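Local structure of ornithine decarboxylase (Entamoeba histolytica, 4AIB) at residues A[22-26]-A[271-275]. The protein probably catalyses the pyridoxal phosphate-dependent decarboxylation of L-ornithine to putrescine, the entry step of polyamine synthesis, and is expected to be active only as a homodimer. Numbering follows the deposited sequence.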
loop_
_atom_site.group_PDB
_atom_site.type_symbol
_atom_site.label_atom_id
_atom_site.label_comp_id
_atom_site.label_asym_id
_atom_site.label_seq_id
_atom_site.Cartn_x
_atom_site.Cartn_y
_atom_site.Cartn_z
ATOM N N GLU A 22 -19.759 -20.938 6.173
ATOM C CA GLU A 22 -20.462 -19.839 6.839
ATOM C C GLU A 22 -19.574 -19.014 7.772
ATOM O O GLU A 22 -19.772 -17.808 7.903
ATOM C CB GLU A 22 -21.673 -20.361 7.621
ATOM C CG GLU A 22 -22.774 -20.987 6.776
ATOM C CD GLU A 22 -22.583 -22.479 6.564
ATOM O OE1 GLU A 22 -21.646 -22.870 5.836
ATOM O OE2 GLU A 22 -23.381 -23.262 7.119
ATOM N N ASN A 23 -18.603 -19.665 8.411
ATOM C CA ASN A 23 -17.791 -19.022 9.451
ATOM C C ASN A 23 -16.312 -18.812 9.108
ATOM O O ASN A 23 -15.577 -18.194 9.884
ATOM C CB ASN A 23 -17.927 -19.779 10.782
ATOM C CG ASN A 23 -17.567 -21.254 10.668
ATOM O OD1 ASN A 23 -16.578 -21.624 10.034
ATOM N ND2 ASN A 23 -18.368 -22.104 11.299
ATOM N N GLN A 24 -15.887 -19.321 7.951
ATOM C CA GLN A 24 -14.478 -19.270 7.541
ATOM C C GLN A 24 -13.960 -17.842 7.321
ATOM O O GLN A 24 -14.607 -17.043 6.640
ATOM C CB GLN A 24 -14.230 -20.135 6.294
ATOM C CG GLN A 24 -15.006 -19.723 5.049
ATOM C CD GLN A 24 -14.421 -20.294 3.770
ATOM O OE1 GLN A 24 -14.003 -21.453 3.723
ATOM N NE2 GLN A 24 -14.394 -19.481 2.720
ATOM N N PRO A 25 -12.786 -17.520 7.900
ATOM C CA PRO A 25 -12.191 -16.198 7.724
ATOM C C PRO A 25 -11.496 -16.064 6.369
ATOM O O PRO A 25 -11.400 -17.044 5.624
ATOM C CB PRO A 25 -11.170 -16.126 8.861
ATOM C CG PRO A 25 -10.753 -17.541 9.073
ATOM C CD PRO A 25 -11.946 -18.396 8.741
ATOM N N LEU A 26 -11.017 -14.859 6.065
ATOM C CA LEU A 26 -10.310 -14.586 4.813
ATOM C C LEU A 26 -9.034 -15.420 4.686
ATOM O O LEU A 26 -8.640 -15.802 3.584
ATOM C CB LEU A 26 -9.983 -13.092 4.693
ATOM C CG LEU A 26 -11.138 -12.080 4.700
ATOM C CD1 LEU A 26 -10.600 -10.664 4.843
ATOM C CD2 LEU A 26 -12.011 -12.197 3.458
ATOM N N SER A 271 -4.991 -19.078 2.686
ATOM C CA SER A 271 -6.166 -18.281 2.343
ATOM C C SER A 271 -7.363 -19.123 1.900
ATOM O O SER A 271 -7.205 -20.243 1.415
ATOM C CB SER A 271 -5.801 -17.244 1.279
ATOM O OG SER A 271 -4.743 -16.417 1.735
ATOM N N SER A 272 -8.559 -18.572 2.088
ATOM C CA SER A 272 -9.802 -19.244 1.722
ATOM C C SER A 272 -10.380 -18.652 0.440
ATOM O O SER A 272 -9.992 -17.558 0.027
ATOM C CB SER A 272 -10.820 -19.122 2.856
ATOM O OG SER A 272 -11.119 -17.761 3.115
ATOM N N LEU A 273 -11.316 -19.373 -0.174
ATOM C CA LEU A 273 -11.955 -18.925 -1.409
ATOM C C LEU A 273 -13.394 -18.477 -1.182
ATOM O O LEU A 273 -14.176 -19.170 -0.526
ATOM C CB LEU A 273 -11.912 -20.027 -2.471
ATOM C CG LEU A 273 -10.545 -20.468 -3.000
ATOM C CD1 LEU A 273 -10.688 -21.749 -3.805
ATOM C CD2 LEU A 273 -9.886 -19.376 -3.833
ATOM N N HIS A 274 -13.732 -17.312 -1.731
ATOM C CA HIS A 274 -15.092 -16.780 -1.657
ATOM C C HIS A 274 -15.545 -16.206 -2.976
ATOM O O HIS A 274 -16.156 -15.135 -3.029
ATOM C CB HIS A 274 -15.218 -15.762 -0.521
ATOM C CG HIS A 274 -14.276 -14.586 -0.636
ATOM N ND1 HIS A 274 -14.619 -13.443 -1.255
ATOM C CD2 HIS A 274 -12.972 -14.408 -0.177
ATOM C CE1 HIS A 274 -13.590 -12.576 -1.200
ATOM N NE2 HIS A 274 -12.583 -13.168 -0.540
ATOM N N GLY A 275 -15.255 -16.929 -4.057
ATOM C CA GLY A 275 -15.651 -16.509 -5.399
ATOM C C GLY A 275 -15.080 -17.363 -6.516
ATOM O O GLY A 275 -13.913 -17.762 -6.473
HETATM O O HOH W 1 -12.823 -21.438 0.941
#
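Gln24, Pro25 and Leu26 meet Ser272 and Leu273 in a buried, mainly polar contact, where the loop after helix 6-16 is pinned to strand 267-281 of the beta domain just before entering the sheet as strand 27-31. Backbone pairing starts at Leu26, whose O takes a nearly straight bond (174°) from Ser272 N at 3.1 Å. At Pro25, one residue earlier in the same loop, the side chain of Ser272 takes over: OG donates to Pro25 O at 2.6 Å, in the carbonyl plane on a lone pair. The short serine side chain suits this place, since chi1 of 61° sets OG between its own N and carbonyl carbon and turned to the loop. Proline has no N-H to offer, and here it contributes its carbonyl alone.

Gln24 reaches farther along the strand. Extended beyond CG (chi2 162°), it lays its amide beside Ser272 CB, and NE2 donates to Leu273 O at 3.3 Å, a bent bond from above the carbonyl plane. A water that accepts from Leu273 N at 2.8 Å probably donates to Gln24 OE1; both ends of the amide would then serve the backbone of Leu273. Leu26 CD2 stands 4.2 Å from His274 NE2, oblique to the ring; the branched leucine offers apolar surface to the ring and to Pro104 of the second subunit.

Trp354 of strand 354-360 packs on Gln24 and Ser272, while Pro104 also packs on His274, whose O bonds to Lys129 of that subunit, so the contact lies at the dimer interface. Strand 267-281 itself runs antiparallel to strands 27-31, 284-291 and 354-360.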